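Local coordinates for protein fructose-bisphosphate aldolase (Slackia heliotrinireducens, PDB 4MOZ) that belongs to the DeoC/LacD family of aldolases and folds as a closed eight-stranded beta/alpha (TIM) barrel, at residues Q32-D43 with A72-Q83; V97-K106 with V136-Y146. All coordinates share one frame; numbering follows the deposited sequence.

Contact 1 of 2, residues Q32-D43 with A72-Q83; sequences QGTGRLMLFACD and ADQGVCGVMAGQ
Q32 sends NE2 to the carbonyl of C77, NE2 to O 2.7 Å, that oxygen lying in the plane of the Q32 amide. M38 O accepts from V79 N at 3.1 Å and, weakly, from G78 N. With its chain bent at chi2 (-67°), M38 brings SE against CA and CB of C77. L39 lays CG and CD1 on V79 CG2 and reaches A81 CB with CD2, all on one face of the sheet. F40 continues the parallel ladder, its N 2.8 Å from V79 O and its O 2.9 Å from A81 N. On the other face, C77 SG meets the F40 ring obliquely, 5.0 Å from the centroid, and F40 CD2 touches A72 CB. C42 places SG over the rim of the F40 ring and against M80 CE, SG to CE 3.6 Å. D43 O takes a nearly straight bond from Q83 NE2, which also bonds to S105 OG, and a water links C42 O to Q83 OE1. The two strands are the first pair of the TIM barrel: L39 and A81 face L100 of strand 99-102, whereas helix 66-74 covers F40, C42 and M80, and helix 278-294 packs on M38.

Contact 2 of 2, residues V97-K106 with V136-Y146; sequences VNYLVKMNSK and VNVVGLGYTLY
N104 has CG between its backbone N and carbonyl carbon (chi1 67°), which lays its amide over one face of the Y143 ring, the two planes 9° apart and ND2 above the ring centre. The same amide is held at both ends by T144: OD1 accepts from T144 N at 2.8 Å on a lone pair, and ND2 gives to T144 O, also at 2.8 Å. ND2 has a further partner in S119 O. K102 starts with CG opposite the backbone N (chi1 -178°) and bends at chi2 and chi4, so that CD passes G142 and NZ reaches T144 OG1 at 2.7 Å. NZ also donates to N104 OD1 and N104 O, in each case from above the carbonyl plane; three oxygens thus grip the ammonium group, while W176 adds a cation-pi contact. G142 has no side chain, and K102 CD and L100 CD2 lie close over it. Strands 99-102 and 138-145 are the parallel partners of a beta-alpha-beta unit of the TIM barrel, connected through helix 125-132. A beta bulge shifts their register by one residue: Y99 pairs with V138, but L100 with G140, where L100 CD1 packs directly on the main chain, 3.5 Å from G140 C. On the opposite face V101 CG2 meets V138 CG1. Just past the strand, M103 SE rests 4.0 Å from L141 CD2, and the M103 side chain also touches L162 of helix 152-168. At the start of the strands N137 ND2 bridges N98 OD1, at 2.8 Å, and V97 O, which it approaches from above the carbonyl plane; the two side-chain amides run side by side with their planes steeply inclined. OD1 of N137 accepts from K29 NZ, and N98 ND2 donates to G78 O.

Overall arrangement
Contacts 1 and 2 follow each other along the chain and together take in the first four strands of the barrel, their centres about 11 Å apart. Strands 79-82 and 99-102 are sheet neighbours, so contact 1 borders contact 2 directly. Probable hydrogen bonds join them: G82 O to K102 N at 2.8 Å and, beyond the strands, Q83 NE2 to S105 OG at 2.7 Å. Near the strand starts, V79 CG1 packs 3.7 Å from V139 CG2, beside N98. D43 of contact 1 also touches K102 at the C-terminal ends of the strands, where TIM barrels generally carry their active sites.

Contact 1 of 2, residues Q32-D43 with A72-Q83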
loop_
_atom_site.group_PDB
_atom_site.type_symbol
_atom_site.label_atom_id
_atom_site.label_comp_id
_atom_site.label_asym_id
_atom_site.label_seq_id
_atom_site.Cartn_x
_atom_site.Cartn_y
_atom_site.Cartn_z
ATOM N N GLN C 32 -33.151 9.067 18.975
ATOM C CA GLN C 32 -34.120 8.897 20.063
ATOM C C GLN C 32 -35.565 8.942 19.551
ATOM O O GLN C 32 -36.455 9.483 20.205
ATOM C CB GLN C 32 -33.883 9.927 21.182
ATOM C CG GLN C 32 -32.486 9.890 21.798
ATOM C CD GLN C 32 -32.248 8.689 22.701
ATOM O OE1 GLN C 32 -33.043 7.747 22.744
ATOM N NE2 GLN C 32 -31.139 8.720 23.431
ATOM N N GLY C 33 -35.780 8.369 18.369
ATOM C CA GLY C 33 -37.103 8.305 17.755
ATOM C C GLY C 33 -37.641 9.641 17.276
ATOM O O GLY C 33 -38.849 9.794 17.103
ATOM N N THR C 34 -36.748 10.604 17.052
ATOM C CA THR C 34 -37.155 11.952 16.656
ATOM C C THR C 34 -36.747 12.340 15.236
ATOM O O THR C 34 -37.326 13.256 14.656
ATOM C CB THR C 34 -36.588 13.029 17.602
ATOM O OG1 THR C 34 -35.191 13.225 17.337
ATOM C CG2 THR C 34 -36.807 12.652 19.066
ATOM N N GLY C 35 -35.741 11.666 14.689
ATOM C CA GLY C 35 -35.167 12.052 13.398
ATOM C C GLY C 35 -34.108 13.133 13.541
ATOM O O GLY C 35 -33.535 13.584 12.550
ATOM N N ARG C 36 -33.848 13.551 14.777
ATOM C CA ARG C 36 -32.853 14.584 15.070
ATOM C C ARG C 36 -31.674 13.972 15.821
ATOM O O ARG C 36 -31.863 13.120 16.691
ATOM C CB ARG C 36 -33.476 15.701 15.912
ATOM C CG ARG C 36 -34.587 16.485 15.229
ATOM C CD ARG C 36 -34.124 17.871 14.805
ATOM N NE ARG C 36 -35.251 18.702 14.382
ATOM C CZ ARG C 36 -35.929 19.532 15.173
ATOM N NH1 ARG C 36 -35.603 19.674 16.455
ATOM N NH2 ARG C 36 -36.939 20.229 14.675
ATOM N N LEU C 37 -30.461 14.408 15.499
ATOM C CA LEU C 37 -29.277 13.831 16.130
ATOM C C LEU C 37 -28.620 14.762 17.137
ATOM O O LEU C 37 -28.075 15.808 16.766
ATOM C CB LEU C 37 -28.248 13.376 15.083
ATOM C CG LEU C 37 -26.978 12.694 15.621
ATOM C CD1 LEU C 37 -27.297 11.352 16.265
ATOM C CD2 LEU C 37 -25.936 12.526 14.525
HETATM N N MSE C 38 -28.681 14.370 18.406
HETATM C CA MSE C 38 -27.922 15.028 19.465
HETATM C C MSE C 38 -26.676 14.186 19.705
HETATM O O MSE C 38 -26.755 13.104 20.290
HETATM C CB MSE C 38 -28.760 15.156 20.745
HETATM C CG MSE C 38 -28.161 16.060 21.818
HETATM SE SE MSE C 38 -26.508 15.357 22.612
HETATM C CE MSE C 38 -26.342 16.588 24.124
ATOM N N LEU C 39 -25.533 14.678 19.234
ATOM C CA LEU C 39 -24.271 13.945 19.326
ATOM C C LEU C 39 -23.362 14.513 20.414
ATOM O O LEU C 39 -23.005 15.695 20.390
ATOM C CB LEU C 39 -23.553 13.934 17.965
ATOM C CG LEU C 39 -22.247 13.131 17.849
ATOM C CD1 LEU C 39 -22.114 12.492 16.475
ATOM C CD2 LEU C 39 -21.014 13.971 18.173
ATOM N N PHE C 40 -22.996 13.659 21.363
ATOM C CA PHE C 40 -22.035 14.013 22.399
ATOM C C PHE C 40 -20.648 13.531 21.959
ATOM O O PHE C 40 -20.362 12.326 21.941
ATOM C CB PHE C 40 -22.473 13.414 23.743
ATOM C CG PHE C 40 -21.522 13.669 24.888
ATOM C CD1 PHE C 40 -20.824 14.873 25.000
ATOM C CD2 PHE C 40 -21.357 12.707 25.883
ATOM C CE1 PHE C 40 -19.961 15.097 26.059
ATOM C CE2 PHE C 40 -20.498 12.930 26.954
ATOM C CZ PHE C 40 -19.799 14.127 27.040
ATOM N N ALA C 41 -19.806 14.494 21.580
ATOM C CA ALA C 41 -18.476 14.218 21.047
ATOM C C ALA C 41 -17.444 14.015 22.159
ATOM O O ALA C 41 -17.213 14.906 22.983
ATOM C CB ALA C 41 -18.045 15.334 20.101
ATOM N N CYS C 42 -16.831 12.835 22.167
ATOM C CA CYS C 42 -15.847 12.457 23.182
ATOM C C CYS C 42 -14.561 11.928 22.548
ATOM O O CYS C 42 -13.899 11.052 23.105
ATOM C CB CYS C 42 -16.439 11.393 24.113
ATOM S SG CYS C 42 -17.890 11.932 25.046
ATOM N N ASP C 43 -14.210 12.471 21.387
ATOM C CA ASP C 43 -13.069 11.994 20.612
ATOM C C ASP C 43 -11.845 12.911 20.716
ATOM O O ASP C 43 -10.798 12.622 20.133
ATOM C CB ASP C 43 -13.475 11.830 19.145
ATOM C CG ASP C 43 -13.848 13.158 18.486
ATOM O OD1 ASP C 43 -14.625 13.935 19.085
ATOM O OD2 ASP C 43 -13.367 13.419 17.362
ATOM N N ALA C 72 -22.672 10.844 29.643
ATOM C CA ALA C 72 -23.487 10.146 28.656
ATOM C C ALA C 72 -24.599 9.330 29.309
ATOM O O ALA C 72 -25.694 9.204 28.754
ATOM C CB ALA C 72 -22.613 9.248 27.795
ATOM N N ASP C 73 -24.315 8.791 30.492
ATOM C CA ASP C 73 -25.242 7.907 31.198
ATOM C C ASP C 73 -26.292 8.678 32.005
ATOM O O ASP C 73 -27.464 8.299 32.027
ATOM C CB ASP C 73 -24.454 6.954 32.101
ATOM C CG ASP C 73 -25.342 5.998 32.875
ATOM O OD1 ASP C 73 -26.114 5.238 32.252
ATOM O OD2 ASP C 73 -25.250 5.998 34.116
ATOM N N GLN C 74 -25.871 9.759 32.660
ATOM C CA GLN C 74 -26.758 10.523 33.540
ATOM C C GLN C 74 -27.467 11.659 32.818
ATOM O O GLN C 74 -28.547 12.076 33.226
ATOM C CB GLN C 74 -25.993 11.063 34.748
ATOM C CG GLN C 74 -25.616 9.988 35.750
ATOM C CD GLN C 74 -24.524 10.433 36.699
ATOM O OE1 GLN C 74 -23.506 9.758 36.842
ATOM N NE2 GLN C 74 -24.725 11.576 37.347
ATOM N N GLY C 75 -26.853 12.163 31.753
ATOM C CA GLY C 75 -27.481 13.188 30.934
ATOM C C GLY C 75 -28.380 12.570 29.883
ATOM O O GLY C 75 -28.644 11.368 29.901
ATOM N N VAL C 76 -28.863 13.400 28.969
ATOM C CA VAL C 76 -29.665 12.917 27.853
ATOM C C VAL C 76 -28.922 13.266 26.576
ATOM O O VAL C 76 -28.663 14.441 26.299
ATOM C CB VAL C 76 -31.104 13.505 27.850
ATOM C CG1 VAL C 76 -31.895 13.003 26.646
ATOM C CG2 VAL C 76 -31.841 13.147 29.134
ATOM N N CYS C 77 -28.555 12.230 25.823
ATOM C CA CYS C 77 -27.828 12.376 24.563
ATOM C C CYS C 77 -28.405 11.405 23.540
ATOM O O CYS C 77 -29.047 10.421 23.913
ATOM C CB CYS C 77 -26.335 12.075 24.759
ATOM S SG CYS C 77 -25.524 12.910 26.146
ATOM N N GLY C 78 -28.184 11.686 22.256
ATOM C CA GLY C 78 -28.580 10.775 21.186
ATOM C C GLY C 78 -27.536 9.683 21.078
ATOM O O GLY C 78 -27.823 8.509 21.341
ATOM N N VAL C 79 -26.320 10.080 20.695
ATOM C CA VAL C 79 -25.173 9.173 20.651
ATOM C C VAL C 79 -23.955 9.747 21.378
ATOM O O VAL C 79 -23.773 10.970 21.448
ATOM C CB VAL C 79 -24.745 8.797 19.204
ATOM C CG1 VAL C 79 -25.863 8.076 18.463
ATOM C CG2 VAL C 79 -24.270 10.016 18.423
HETATM N N MSE C 80 -23.144 8.857 21.938
HETATM C CA MSE C 80 -21.830 9.231 22.420
HETATM C C MSE C 80 -20.816 8.755 21.398
HETATM O O MSE C 80 -20.725 7.558 21.117
HETATM C CB MSE C 80 -21.539 8.602 23.776
HETATM C CG MSE C 80 -20.162 8.950 24.308
HETATM SE SE MSE C 80 -19.719 7.910 25.878
HETATM C CE MSE C 80 -17.902 8.545 26.171
ATOM N N ALA C 81 -20.070 9.701 20.836
ATOM C CA ALA C 81 -19.051 9.395 19.831
ATOM C C ALA C 81 -17.659 9.363 20.450
ATOM O O ALA C 81 -17.224 10.340 21.064
ATOM C CB ALA C 81 -19.102 10.395 18.685
ATOM N N GLY C 82 -16.972 8.233 20.291
ATOM C CA GLY C 82 -15.606 8.082 20.792
ATOM C C GLY C 82 -14.830 6.995 20.076
ATOM O O GLY C 82 -15.409 6.194 19.333
ATOM N N GLN C 83 -13.516 6.962 20.301
ATOM C CA GLN C 83 -12.656 5.933 19.714
ATOM C C GLN C 83 -13.020 4.544 20.230
ATOM O O GLN C 83 -13.520 4.400 21.355
ATOM C CB GLN C 83 -11.180 6.226 19.992
ATOM C CG GLN C 83 -10.604 7.399 19.210
ATOM C CD GLN C 83 -10.835 8.734 19.896
ATOM O OE1 GLN C 83 -11.329 8.791 21.030
ATOM N NE2 GLN C 83 -10.479 9.821 19.210
HETATM O O HOH W 1 -11.179 11.000 23.214
#

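Contact 2 of 2, residues V97-K106 with V136-Y146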
loop_
_atom_site.group_PDB
_atom_site.type_symbol
_atom_site.label_atom_id
_atom_site.label_comp_id
_atom_site.label_asym_id
_atom_site.label_seq_id
_atom_site.Cartn_x
_atom_site.Cartn_y
_atom_site.Cartn_z
ATOM N N VAL C 97 -25.957 3.204 26.588
ATOM C CA VAL C 97 -25.594 4.386 25.825
ATOM C C VAL C 97 -25.551 3.932 24.368
ATOM O O VAL C 97 -25.135 2.806 24.075
ATOM C CB VAL C 97 -24.207 4.935 26.248
ATOM C CG1 VAL C 97 -23.810 6.142 25.409
ATOM C CG2 VAL C 97 -24.187 5.304 27.725
ATOM N N ASN C 98 -26.014 4.792 23.467
ATOM C CA ASN C 98 -25.868 4.540 22.041
ATOM C C ASN C 98 -24.485 5.012 21.615
ATOM O O ASN C 98 -24.223 6.217 21.568
ATOM C CB ASN C 98 -26.955 5.259 21.234
ATOM C CG ASN C 98 -28.362 4.867 21.652
ATOM O OD1 ASN C 98 -28.666 3.690 21.843
ATOM N ND2 ASN C 98 -29.235 5.857 21.780
ATOM N N TYR C 99 -23.601 4.060 21.325
ATOM C CA TYR C 99 -22.218 4.376 20.960
ATOM C C TYR C 99 -22.019 4.549 19.461
ATOM O O TYR C 99 -22.490 3.739 18.656
ATOM C CB TYR C 99 -21.245 3.322 21.505
ATOM C CG TYR C 99 -21.140 3.325 23.016
ATOM C CD1 TYR C 99 -20.419 4.323 23.682
ATOM C CD2 TYR C 99 -21.759 2.332 23.779
ATOM C CE1 TYR C 99 -20.325 4.330 25.064
ATOM C CE2 TYR C 99 -21.670 2.328 25.163
ATOM C CZ TYR C 99 -20.953 3.328 25.802
ATOM O OH TYR C 99 -20.861 3.330 27.178
ATOM N N LEU C 100 -21.325 5.628 19.108
ATOM C CA LEU C 100 -20.862 5.855 17.752
ATOM C C LEU C 100 -19.338 5.772 17.777
ATOM O O LEU C 100 -18.673 6.595 18.423
ATOM C CB LEU C 100 -21.304 7.229 17.258
ATOM C CG LEU C 100 -21.117 7.514 15.765
ATOM C CD1 LEU C 100 -22.419 7.284 15.018
ATOM C CD2 LEU C 100 -20.653 8.944 15.556
ATOM N N VAL C 101 -18.787 4.776 17.087
ATOM C CA VAL C 101 -17.341 4.563 17.076
ATOM C C VAL C 101 -16.654 5.462 16.047
ATOM O O VAL C 101 -16.876 5.338 14.837
ATOM C CB VAL C 101 -16.974 3.083 16.846
ATOM C CG1 VAL C 101 -15.460 2.897 16.858
ATOM C CG2 VAL C 101 -17.622 2.207 17.912
ATOM N N LYS C 102 -15.831 6.378 16.550
ATOM C CA LYS C 102 -15.069 7.279 15.701
ATOM C C LYS C 102 -13.879 6.524 15.110
ATOM O O LYS C 102 -12.927 6.198 15.817
ATOM C CB LYS C 102 -14.628 8.515 16.495
ATOM C CG LYS C 102 -13.859 9.558 15.696
ATOM C CD LYS C 102 -14.642 10.045 14.484
ATOM C CE LYS C 102 -14.189 11.429 14.055
ATOM N NZ LYS C 102 -12.784 11.421 13.558
HETATM N N MSE C 103 -13.954 6.255 13.809
HETATM C CA MSE C 103 -13.033 5.348 13.116
HETATM C C MSE C 103 -11.630 5.904 12.890
HETATM O O MSE C 103 -10.665 5.144 12.855
HETATM C CB MSE C 103 -13.621 4.926 11.769
HETATM C CG MSE C 103 -14.917 4.168 11.878
HETATM SE SE MSE C 103 -14.738 2.505 12.870
HETATM C CE MSE C 103 -13.639 1.498 11.604
ATOM N N ASN C 104 -11.518 7.213 12.698
ATOM C CA ASN C 104 -10.209 7.830 12.529
ATOM C C ASN C 104 -9.919 8.901 13.575
ATOM O O ASN C 104 -10.839 9.424 14.197
ATOM C CB ASN C 104 -10.010 8.348 11.092
ATOM C CG ASN C 104 -10.927 9.507 10.724
ATOM O OD1 ASN C 104 -11.958 9.754 11.359
ATOM N ND2 ASN C 104 -10.555 10.218 9.667
ATOM N N SER C 105 -8.638 9.192 13.784
ATOM C CA SER C 105 -8.198 10.250 14.688
ATOM C C SER C 105 -6.764 10.652 14.369
ATOM O O SER C 105 -6.000 9.857 13.830
ATOM C CB SER C 105 -8.281 9.796 16.150
ATOM O OG SER C 105 -9.626 9.743 16.600
ATOM N N LYS C 106 -6.409 11.886 14.718
ATOM C CA LYS C 106 -5.034 12.374 14.630
ATOM C C LYS C 106 -4.791 13.334 15.787
ATOM O O LYS C 106 -5.748 13.780 16.425
ATOM C CB LYS C 106 -4.786 13.072 13.288
ATOM C CG LYS C 106 -5.536 14.383 13.102
ATOM C CD LYS C 106 -4.901 15.225 12.004
ATOM C CE LYS C 106 -5.476 16.632 11.974
ATOM N NZ LYS C 106 -4.939 17.489 13.069
ATOM N N VAL C 136 -21.718 -4.676 23.069
ATOM C CA VAL C 136 -21.661 -3.211 23.118
ATOM C C VAL C 136 -22.668 -2.599 22.147
ATOM O O VAL C 136 -22.739 -2.996 20.981
ATOM C CB VAL C 136 -20.239 -2.665 22.876
ATOM C CG1 VAL C 136 -20.208 -1.150 23.021
ATOM C CG2 VAL C 136 -19.270 -3.288 23.861
ATOM N N ASN C 137 -23.441 -1.633 22.642
ATOM C CA ASN C 137 -24.517 -1.008 21.873
ATOM C C ASN C 137 -24.007 0.002 20.835
ATOM O O ASN C 137 -24.245 1.210 20.947
ATOM C CB ASN C 137 -25.552 -0.377 22.820
ATOM C CG ASN C 137 -26.758 0.181 22.087
ATOM O OD1 ASN C 137 -27.257 -0.417 21.126
ATOM N ND2 ASN C 137 -27.237 1.337 22.539
ATOM N N VAL C 138 -23.303 -0.507 19.829
ATOM C CA VAL C 138 -22.778 0.327 18.756
ATOM C C VAL C 138 -23.888 0.554 17.744
ATOM O O VAL C 138 -24.416 -0.396 17.164
ATOM C CB VAL C 138 -21.554 -0.317 18.062
ATOM C CG1 VAL C 138 -21.060 0.554 16.906
ATOM C CG2 VAL C 138 -20.432 -0.562 19.066
ATOM N N VAL C 139 -24.247 1.815 17.545
ATOM C CA VAL C 139 -25.322 2.157 16.618
ATOM C C VAL C 139 -24.780 2.707 15.297
ATOM O O VAL C 139 -25.473 2.700 14.285
ATOM C CB VAL C 139 -26.355 3.121 17.253
ATOM C CG1 VAL C 139 -26.973 2.490 18.497
ATOM C CG2 VAL C 139 -25.728 4.465 17.592
ATOM N N GLY C 140 -23.536 3.174 15.309
ATOM C CA GLY C 140 -22.960 3.742 14.108
ATOM C C GLY C 140 -21.478 4.026 14.162
ATOM O O GLY C 140 -20.792 3.713 15.150
ATOM N N LEU C 141 -20.993 4.630 13.081
ATOM C CA LEU C 141 -19.588 4.937 12.918
ATOM C C LEU C 141 -19.412 6.399 12.565
ATOM O O LEU C 141 -20.315 7.026 11.989
ATOM C CB LEU C 141 -18.973 4.076 11.810
ATOM C CG LEU C 141 -19.146 2.553 11.829
ATOM C CD1 LEU C 141 -18.387 1.953 10.659
ATOM C CD2 LEU C 141 -18.682 1.924 13.136
ATOM N N GLY C 142 -18.244 6.932 12.914
ATOM C CA GLY C 142 -17.863 8.290 12.560
ATOM C C GLY C 142 -16.516 8.330 11.857
ATOM O O GLY C 142 -15.655 7.485 12.105
ATOM N N TYR C 143 -16.338 9.314 10.978
ATOM C CA TYR C 143 -15.093 9.489 10.236
ATOM C C TYR C 143 -14.918 10.955 9.865
ATOM O O TYR C 143 -15.884 11.611 9.467
ATOM C CB TYR C 143 -15.091 8.612 8.975
ATOM C CG TYR C 143 -13.757 8.553 8.266
ATOM C CD1 TYR C 143 -13.439 9.480 7.269
ATOM C CD2 TYR C 143 -12.809 7.577 8.589
ATOM C CE1 TYR C 143 -12.220 9.440 6.616
ATOM C CE2 TYR C 143 -11.585 7.530 7.933
ATOM C CZ TYR C 143 -11.299 8.470 6.950
ATOM O OH TYR C 143 -10.090 8.455 6.294
ATOM N N THR C 144 -13.692 11.461 9.999
ATOM C CA THR C 144 -13.360 12.842 9.629
ATOM C C THR C 144 -12.640 12.929 8.282
ATOM O O THR C 144 -11.710 12.167 8.022
ATOM C CB THR C 144 -12.464 13.501 10.696
ATOM O OG1 THR C 144 -13.155 13.516 11.944
ATOM C CG2 THR C 144 -12.111 14.938 10.307
ATOM N N LEU C 145 -13.065 13.867 7.437
ATOM C CA LEU C 145 -12.372 14.150 6.175
ATOM C C LEU C 145 -11.954 15.608 6.125
ATOM O O LEU C 145 -12.770 16.492 6.386
ATOM C CB LEU C 145 -13.262 13.869 4.962
ATOM C CG LEU C 145 -13.757 12.458 4.674
ATOM C CD1 LEU C 145 -15.134 12.239 5.290
ATOM C CD2 LEU C 145 -13.802 12.245 3.167
ATOM N N TYR C 146 -10.686 15.853 5.792
ATOM C CA TYR C 146 -10.212 17.207 5.524
ATOM C C TYR C 146 -10.132 17.408 4.018
ATOM O O TYR C 146 -9.124 17.091 3.392
ATOM C CB TYR C 146 -8.855 17.485 6.198
ATOM C CG TYR C 146 -8.820 17.075 7.654
ATOM C CD1 TYR C 146 -9.419 17.864 8.643
ATOM C CD2 TYR C 146 -8.210 15.887 8.042
ATOM C CE1 TYR C 146 -9.399 17.474 9.977
ATOM C CE2 TYR C 146 -8.186 15.491 9.369
ATOM C CZ TYR C 146 -8.779 16.283 10.331
ATOM O OH TYR C 146 -8.750 15.873 11.646
#